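Local coordinates for putative fimbrium anchoring subunit Fim4B (Bacteroides ovatus, PDB 5CAG), which probably serves as the anchoring subunit of a fimbrium, a predicted lipoprotein that would hold the pilus at the bacterial outer membrane, at residues A[166-180]-A[200-212]. Residues are numbered along the deposited sequence; the frame is centred on the assembly and turned at random.
Sequences IDGLSDCYCIGKGRG and AFFTAFKQVKEMT. With SO4 (sulfate ion), chain E.
I166 crosses the F202 side chain at about a right angle, setting CG2 against CD2 and CE2 of its ring and CD1 against CZ (3.6 Å). Strand 197-205 belongs to the all-beta core of this FimB/Mfa2-family protein, and from here the first segment passes into the small antiparallel sheet containing hairpin 172-174/179-181. L169 CD1 meets F202 at the ring edge, 3.7 Å from CE2, while F189 stacks on the same ring; L169 CB packs against A204 CB. At S170 the carbonyl O accepts a hydrogen bond from F205 N at 2.8 Å. The next two residues contribute backbone to the F205 ring margin: D171 O and C172 N lie near its plane. A classic beta bulge sets D171 and C172 both opposite V181, and D171 OD1 is hydrogen-bonded to S183 OG. Y173 CB then sits over one face of the F205 ring, offset toward the rim near CG, 3.7 Å from the centroid and 21° off the normal, a CH-pi contact. With CG anti to the backbone N (chi1 -177°), the phenol extends along the second segment until OH is 3.6 Å from K209 CB. The hairpin closes with a G1 bulge in which G178, at positive phi, and R179 both face C174. G178 O receives K209 N nearly straight (3.0 Å, 168° at the hydrogen). V208 CG1 sits over the centre of one face of the R179 guanidinium, whose NH1 makes a weak bond to a sulfate. Finally, G180 N donates to Q207 O at 2.8 Å, approaching from above the carbonyl plane.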
ATOM      1  N   ILE A 166      10.599  -3.557  -9.075  1.00 81.42           N
ATOM      2  CA  ILE A 166      10.992  -4.294  -7.883  1.00 80.90           C
ATOM      3  C   ILE A 166       9.962  -5.404  -7.640  1.00 88.29           C
ATOM      4  O   ILE A 166       8.749  -5.165  -7.516  1.00 87.17           O
ATOM      5  CB  ILE A 166      11.248  -3.378  -6.664  1.00 81.18           C
ATOM      6  CG1 ILE A 166      11.755  -4.161  -5.454  1.00 80.91           C
ATOM      7  CG2 ILE A 166      10.044  -2.521  -6.322  1.00 81.14           C
ATOM      8  CD1 ILE A 166      12.966  -3.638  -4.875  1.00 76.31           C
ATOM      9  N   ASP A 167      10.480  -6.630  -7.657  1.00 87.72           N
ATOM     10  CA  ASP A 167       9.732  -7.855  -7.457  1.00 89.34           C
ATOM     11  C   ASP A 167       9.907  -8.343  -6.054  1.00 95.24           C
ATOM     12  O   ASP A 167      10.981  -8.164  -5.484  1.00 95.51           O
ATOM     13  CB  ASP A 167      10.235  -8.920  -8.425  1.00 93.38           C
ATOM     14  CG  ASP A 167       9.438  -9.006  -9.695  1.00107.81           C
ATOM     15  OD1 ASP A 167       8.195  -9.192  -9.607  1.00109.02           O
ATOM     16  OD2 ASP A 167      10.057  -8.954 -10.785  1.00114.72           O
ATOM     17  N   GLY A 168       8.879  -8.991  -5.515  1.00 91.96           N
ATOM     18  CA  GLY A 168       8.944  -9.582  -4.183  1.00 91.55           C
ATOM     19  C   GLY A 168       8.365  -8.772  -3.044  1.00 91.62           C
ATOM     20  O   GLY A 168       8.323  -9.266  -1.918  1.00 92.42           O
ATOM     21  N   LEU A 169       7.943  -7.523  -3.298  1.00 84.07           N
ATOM     22  CA  LEU A 169       7.367  -6.701  -2.232  1.00 80.39           C
ATOM     23  C   LEU A 169       5.850  -6.772  -2.297  1.00 84.96           C
ATOM     24  O   LEU A 169       5.313  -7.309  -3.256  1.00 85.87           O
ATOM     25  CB  LEU A 169       7.863  -5.248  -2.282  1.00 76.92           C
ATOM     26  CG  LEU A 169       9.353  -5.012  -2.075  1.00 78.75           C
ATOM     27  CD1 LEU A 169       9.671  -3.547  -2.180  1.00 77.44           C
ATOM     28  CD2 LEU A 169       9.801  -5.485  -0.769  1.00 76.32           C
ATOM     29  N   SER A 170       5.163  -6.287  -1.261  1.00 81.67           N
ATOM     30  CA  SER A 170       3.703  -6.336  -1.202  1.00 81.68           C
ATOM     31  C   SER A 170       3.128  -5.179  -2.027  1.00 84.77           C
ATOM     32  O   SER A 170       3.298  -4.004  -1.682  1.00 82.59           O
ATOM     33  CB  SER A 170       3.219  -6.310   0.248  1.00 84.73           C
ATOM     34  OG  SER A 170       3.988  -7.181   1.066  1.00 93.09           O
ATOM     35  N   ASP A 171       2.506  -5.521  -3.162  1.00 82.32           N
ATOM     36  CA  ASP A 171       1.923  -4.541  -4.076  1.00 81.13           C
ATOM     37  C   ASP A 171       0.415  -4.454  -3.842  1.00 86.21           C
ATOM     38  O   ASP A 171      -0.274  -3.652  -4.481  1.00 86.62           O
ATOM     39  CB  ASP A 171       2.264  -4.902  -5.539  1.00 83.83           C
ATOM     40  CG  ASP A 171       1.908  -6.318  -5.926  1.00 95.28           C
ATOM     41  OD1 ASP A 171       0.730  -6.556  -6.257  1.00 95.51           O
ATOM     42  OD2 ASP A 171       2.820  -7.192  -5.900  1.00102.14           O
ATOM     43  N   CYS A 172      -0.083  -5.297  -2.915  1.00 83.18           N
ATOM     44  CA  CYS A 172      -1.467  -5.384  -2.458  1.00 83.25           C
ATOM     45  C   CYS A 172      -1.527  -5.454  -0.956  1.00 86.78           C
ATOM     46  O   CYS A 172      -0.596  -5.953  -0.337  1.00 87.93           O
ATOM     47  CB  CYS A 172      -2.145  -6.586  -3.072  1.00 85.93           C
ATOM     48  SG  CYS A 172      -2.367  -6.437  -4.837  1.00 91.03           S
ATOM     49  N   TYR A 173      -2.612  -4.965  -0.357  1.00 81.49           N
ATOM     50  CA  TYR A 173      -2.746  -5.015   1.087  1.00 80.59           C
ATOM     51  C   TYR A 173      -4.166  -5.446   1.419  1.00 90.10           C
ATOM     52  O   TYR A 173      -5.120  -4.823   0.953  1.00 90.16           O
ATOM     53  CB  TYR A 173      -2.356  -3.669   1.735  1.00 77.82           C
ATOM     54  CG  TYR A 173      -2.392  -3.655   3.250  1.00 77.55           C
ATOM     55  CD1 TYR A 173      -1.328  -4.158   4.005  1.00 77.95           C
ATOM     56  CD2 TYR A 173      -3.472  -3.106   3.934  1.00 78.51           C
ATOM     57  CE1 TYR A 173      -1.352  -4.129   5.404  1.00 75.14           C
ATOM     58  CE2 TYR A 173      -3.510  -3.079   5.329  1.00 79.96           C
ATOM     59  CZ  TYR A 173      -2.447  -3.588   6.065  1.00 83.70           C
ATOM     60  OH  TYR A 173      -2.545  -3.571   7.449  1.00 82.78           O
ATOM     61  N   CYS A 174      -4.293  -6.582   2.147  1.00 90.50           N
ATOM     62  CA  CYS A 174      -5.567  -7.112   2.604  1.00 93.16           C
ATOM     63  C   CYS A 174      -5.888  -6.337   3.829  1.00 93.86           C
ATOM     64  O   CYS A 174      -5.216  -6.513   4.848  1.00 93.56           O
ATOM     65  CB  CYS A 174      -5.479  -8.610   2.871  1.00 97.38           C
ATOM     66  SG  CYS A 174      -5.554  -9.635   1.377  1.00104.45           S
ATOM     67  N   ILE A 175      -6.803  -5.362   3.691  1.00 87.42           N
ATOM     68  CA  ILE A 175      -7.180  -4.434   4.758  1.00 85.06           C
ATOM     69  C   ILE A 175      -7.765  -5.193   5.958  1.00 89.77           C
ATOM     70  O   ILE A 175      -7.315  -4.968   7.070  1.00 89.79           O
ATOM     71  CB  ILE A 175      -8.124  -3.331   4.224  1.00 87.28           C
ATOM     72  CG1 ILE A 175      -7.380  -2.435   3.213  1.00 85.05           C
ATOM     73  CG2 ILE A 175      -8.690  -2.497   5.369  1.00 87.78           C
ATOM     74  CD1 ILE A 175      -8.220  -1.646   2.315  1.00 83.47           C
ATOM     75  N   GLY A 176      -8.697  -6.106   5.732  1.00 87.82           N
ATOM     76  CA  GLY A 176      -9.262  -6.890   6.821  1.00 90.00           C
ATOM     77  C   GLY A 176      -8.289  -7.872   7.457  1.00 96.07           C
ATOM     78  O   GLY A 176      -8.357  -8.120   8.667  1.00 97.80           O
ATOM     79  N   LYS A 177      -7.379  -8.448   6.646  1.00 92.29           N
ATOM     80  CA  LYS A 177      -6.409  -9.445   7.105  1.00 92.90           C
ATOM     81  C   LYS A 177      -5.201  -8.773   7.786  1.00 95.28           C
ATOM     82  O   LYS A 177      -4.521  -9.426   8.588  1.00 97.41           O
ATOM     83  CB  LYS A 177      -5.948 -10.368   5.943  1.00 96.66           C
ATOM     84  CG  LYS A 177      -7.031 -11.263   5.255  1.00113.42           C
ATOM     85  CD  LYS A 177      -7.494 -12.511   6.085  1.00129.46           C
ATOM     86  CE  LYS A 177      -6.521 -13.687   6.152  1.00138.90           C
ATOM     87  NZ  LYS A 177      -6.908 -14.705   7.178  1.00140.09           N
ATOM     88  N   GLY A 178      -4.964  -7.488   7.479  1.00 88.10           N
ATOM     89  CA  GLY A 178      -3.862  -6.695   8.031  1.00 86.06           C
ATOM     90  C   GLY A 178      -2.493  -7.157   7.564  1.00 90.16           C
ATOM     91  O   GLY A 178      -1.506  -7.066   8.298  1.00 89.77           O
ATOM     92  N   ARG A 179      -2.438  -7.679   6.334  1.00 87.16           N
ATOM     93  CA  ARG A 179      -1.230  -8.211   5.717  1.00 86.88           C
ATOM     94  C   ARG A 179      -1.102  -7.736   4.286  1.00 89.76           C
ATOM     95  O   ARG A 179      -2.113  -7.552   3.605  1.00 90.36           O
ATOM     96  CB  ARG A 179      -1.258  -9.749   5.758  1.00 89.04           C
ATOM     97  CG  ARG A 179      -0.598 -10.294   7.004  1.00108.24           C
ATOM     98  CD  ARG A 179      -0.770 -11.791   7.199  1.00124.19           C
ATOM     99  NE  ARG A 179       0.206 -12.317   8.162  1.00133.74           N
ATOM    100  CZ  ARG A 179       0.023 -12.368   9.480  1.00150.53           C
ATOM    101  NH1 ARG A 179      -1.108 -11.926  10.020  1.00140.74           N
ATOM    102  NH2 ARG A 179       0.972 -12.859  10.268  1.00138.21           N
ATOM    103  N   GLY A 180       0.132  -7.545   3.848  1.00 84.36           N
ATOM    104  CA  GLY A 180       0.428  -7.208   2.471  1.00 83.28           C
ATOM    105  C   GLY A 180       0.562  -8.500   1.683  1.00 91.02           C
ATOM    106  O   GLY A 180       0.900  -9.542   2.251  1.00 93.59           O
ATOM    107  N   ALA A 200      16.677   6.370  -7.500  1.00 77.41           N
ATOM    108  CA  ALA A 200      15.260   6.073  -7.662  1.00 75.79           C
ATOM    109  C   ALA A 200      14.543   6.015  -6.316  1.00 81.23           C
ATOM    110  O   ALA A 200      15.171   5.837  -5.266  1.00 80.94           O
ATOM    111  CB  ALA A 200      15.066   4.774  -8.420  1.00 75.96           C
ATOM    112  N   PHE A 201      13.222   6.243  -6.360  1.00 78.67           N
ATOM    113  CA  PHE A 201      12.327   6.261  -5.205  1.00 78.65           C
ATOM    114  C   PHE A 201      11.123   5.422  -5.522  1.00 80.27           C
ATOM    115  O   PHE A 201      10.598   5.523  -6.640  1.00 81.73           O
ATOM    116  CB  PHE A 201      11.886   7.702  -4.896  1.00 81.93           C
ATOM    117  CG  PHE A 201      12.994   8.621  -4.442  1.00 87.70           C
ATOM    118  CD1 PHE A 201      13.883   9.178  -5.359  1.00 93.93           C
ATOM    119  CD2 PHE A 201      13.139   8.954  -3.099  1.00 92.93           C
ATOM    120  CE1 PHE A 201      14.938  10.000  -4.930  1.00 97.12           C
ATOM    121  CE2 PHE A 201      14.190   9.790  -2.673  1.00 97.92           C
ATOM    122  CZ  PHE A 201      15.075  10.312  -3.592  1.00 96.91           C
ATOM    123  N   PHE A 202      10.672   4.597  -4.573  1.00 72.15           N
ATOM    124  CA  PHE A 202       9.498   3.767  -4.784  1.00 69.60           C
ATOM    125  C   PHE A 202       8.838   3.445  -3.451  1.00 75.14           C
ATOM    126  O   PHE A 202       9.368   3.797  -2.396  1.00 76.45           O
ATOM    127  CB  PHE A 202       9.839   2.495  -5.578  1.00 70.78           C
ATOM    128  CG  PHE A 202      10.739   1.520  -4.882  1.00 72.29           C
ATOM    129  CD1 PHE A 202      12.123   1.642  -4.966  1.00 75.70           C
ATOM    130  CD2 PHE A 202      10.212   0.468  -4.151  1.00 73.84           C
ATOM    131  CE1 PHE A 202      12.965   0.741  -4.314  1.00 77.01           C
ATOM    132  CE2 PHE A 202      11.053  -0.426  -3.491  1.00 78.03           C
ATOM    133  CZ  PHE A 202      12.426  -0.289  -3.586  1.00 76.73           C
ATOM    134  N   THR A 203       7.656   2.820  -3.500  1.00 70.73           N
ATOM    135  CA  THR A 203       6.887   2.452  -2.311  1.00 69.81           C
ATOM    136  C   THR A 203       6.281   1.077  -2.470  1.00 75.22           C
ATOM    137  O   THR A 203       6.093   0.616  -3.595  1.00 76.35           O
ATOM    138  CB  THR A 203       5.753   3.440  -2.067  1.00 69.69           C
ATOM    139  OG1 THR A 203       4.888   3.426  -3.196  1.00 70.04           O
ATOM    140  CG2 THR A 203       6.227   4.839  -1.773  1.00 68.66           C
ATOM    141  N   ALA A 204       5.925   0.448  -1.351  1.00 70.56           N
ATOM    142  CA  ALA A 204       5.261  -0.844  -1.295  1.00 70.26           C
ATOM    143  C   ALA A 204       4.467  -0.939   0.001  1.00 75.45           C
ATOM    144  O   ALA A 204       4.735  -0.190   0.946  1.00 75.02           O
ATOM    145  CB  ALA A 204       6.286  -1.957  -1.377  1.00 71.67           C
ATOM    146  N   PHE A 205       3.473  -1.833   0.052  1.00 72.35           N
ATOM    147  CA  PHE A 205       2.708  -2.031   1.271  1.00 71.86           C
ATOM    148  C   PHE A 205       3.556  -2.759   2.295  1.00 78.07           C
ATOM    149  O   PHE A 205       4.479  -3.507   1.926  1.00 79.13           O
ATOM    150  CB  PHE A 205       1.412  -2.816   0.997  1.00 73.91           C
ATOM    151  CG  PHE A 205       0.376  -2.026   0.230  1.00 74.63           C
ATOM    152  CD1 PHE A 205      -0.241  -0.913   0.798  1.00 76.48           C
ATOM    153  CD2 PHE A 205       0.040  -2.370  -1.073  1.00 76.25           C
ATOM    154  CE1 PHE A 205      -1.179  -0.161   0.070  1.00 76.06           C
ATOM    155  CE2 PHE A 205      -0.897  -1.616  -1.794  1.00 77.88           C
ATOM    156  CZ  PHE A 205      -1.505  -0.523  -1.212  1.00 74.76           C
ATOM    157  N   LYS A 206       3.262  -2.519   3.596  1.00 75.01           N
ATOM    158  CA  LYS A 206       3.889  -3.221   4.731  1.00 75.40           C
ATOM    159  C   LYS A 206       3.589  -4.720   4.594  1.00 81.15           C
ATOM    160  O   LYS A 206       2.496  -5.079   4.125  1.00 81.14           O
ATOM    161  CB  LYS A 206       3.328  -2.702   6.071  1.00 76.12           C
ATOM    162  CG  LYS A 206       4.001  -1.478   6.639  1.00 71.71           C
ATOM    163  CD  LYS A 206       3.469  -1.173   8.042  1.00 73.71           C
ATOM    164  CE  LYS A 206       4.128   0.063   8.618  1.00 72.65           C
ATOM    165  NZ  LYS A 206       3.356   0.651   9.738  1.00 70.93           N
ATOM    166  N   GLN A 207       4.531  -5.593   4.969  1.00 79.12           N
ATOM    167  CA  GLN A 207       4.267  -7.036   4.876  1.00 81.03           C
ATOM    168  C   GLN A 207       3.157  -7.410   5.860  1.00 85.62           C
ATOM    169  O   GLN A 207       2.275  -8.225   5.546  1.00 86.19           O
ATOM    170  CB  GLN A 207       5.541  -7.844   5.148  1.00 84.14           C
ATOM    171  CG  GLN A 207       5.596  -9.172   4.422  1.00107.57           C
ATOM    172  CD  GLN A 207       6.790  -9.955   4.888  1.00140.00           C
ATOM    173  OE1 GLN A 207       6.707 -10.721   5.850  1.00137.42           O
ATOM    174  NE2 GLN A 207       7.939  -9.729   4.260  1.00139.38           N
ATOM    175  N   VAL A 208       3.210  -6.777   7.054  1.00 81.46           N
ATOM    176  CA  VAL A 208       2.250  -6.940   8.133  1.00 81.47           C
ATOM    177  C   VAL A 208       2.066  -5.640   8.889  1.00 83.09           C
ATOM    178  O   VAL A 208       3.056  -4.948   9.191  1.00 83.81           O
ATOM    179  CB  VAL A 208       2.623  -8.057   9.153  1.00 87.18           C
ATOM    180  CG1 VAL A 208       1.399  -8.473   9.970  1.00 87.97           C
ATOM    181  CG2 VAL A 208       3.232  -9.279   8.479  1.00 88.93           C
ATOM    182  N   LYS A 209       0.780  -5.373   9.254  1.00 75.56           N
ATOM    183  CA  LYS A 209       0.241  -4.384  10.182  1.00 73.06           C
ATOM    184  C   LYS A 209       1.195  -4.326  11.412  1.00 80.09           C
ATOM    185  O   LYS A 209       1.636  -5.368  11.935  1.00 81.44           O
ATOM    186  CB  LYS A 209      -1.195  -4.858  10.570  1.00 74.15           C
ATOM    187  CG  LYS A 209      -1.817  -4.411  11.910  1.00 71.98           C
ATOM    188  CD  LYS A 209      -3.275  -4.958  12.111  1.00 71.81           C
ATOM    189  CE  LYS A 209      -4.213  -4.119  12.984  1.00 80.54           C
ATOM    190  NZ  LYS A 209      -4.685  -2.808  12.363  1.00 93.91           N
ATOM    191  N   GLU A 210       1.571  -3.117  11.814  1.00 75.22           N
ATOM    192  CA  GLU A 210       2.471  -2.909  12.938  1.00 74.54           C
ATOM    193  C   GLU A 210       1.676  -2.417  14.149  1.00 80.93           C
ATOM    194  O   GLU A 210       2.213  -2.466  15.262  1.00 83.55           O
ATOM    195  CB  GLU A 210       3.610  -1.936  12.563  1.00 74.47           C
ATOM    196  CG  GLU A 210       4.656  -2.577  11.654  1.00 86.90           C
ATOM    197  CD  GLU A 210       5.867  -1.779  11.183  1.00113.53           C
ATOM    198  OE1 GLU A 210       5.927  -0.549  11.414  1.00100.03           O
ATOM    199  OE2 GLU A 210       6.740  -2.391  10.527  1.00115.37           O
HETATM  200  N   MSE A 211       0.389  -1.969  13.970  1.00 76.28           N
HETATM  201  CA  MSE A 211      -0.380  -1.477  15.117  1.00 76.86           C
HETATM  202  C   MSE A 211      -0.625  -2.595  16.155  1.00 83.93           C
HETATM  203  O   MSE A 211      -0.889  -3.755  15.802  1.00 84.89           O
HETATM  204  CB  MSE A 211      -1.685  -0.829  14.685  1.00 78.62           C
HETATM  205  CG  MSE A 211      -2.461  -0.149  15.820  1.00 88.18           C
HETATM  206 SE   MSE A 211      -4.194   0.567  15.238  0.75 98.54          SE
HETATM  207  CE  MSE A 211      -3.542   2.124  14.321  1.00 94.28           C
ATOM    208  N   THR A 212      -0.462  -2.229  17.433  1.00 81.53           N
ATOM    209  CA  THR A 212      -0.674  -3.111  18.566  1.00 83.47           C
ATOM    210  C   THR A 212      -2.157  -3.113  18.909  1.00 86.96           C
ATOM    211  O   THR A 212      -2.752  -2.046  19.094  1.00 84.84           O
ATOM    212  CB  THR A 212       0.234  -2.677  19.699  1.00 91.41           C
ATOM    213  OG1 THR A 212       1.549  -3.045  19.294  1.00 91.25           O
ATOM    214  CG2 THR A 212      -0.118  -3.330  21.041  1.00 88.07           C
TER
HETATM  215  S   SO4 E 404      -1.875 -14.188  13.233  1.00204.99           S
HETATM  216  O1  SO4 E 404      -2.369 -12.842  12.942  1.00204.31           O
HETATM  217  O2  SO4 E 404      -0.499 -14.121  13.748  1.00204.56           O
HETATM  218  O3  SO4 E 404      -2.744 -14.827  14.228  1.00205.19           O
HETATM  219  O4  SO4 E 404      -1.896 -14.970  11.997  1.00205.23           O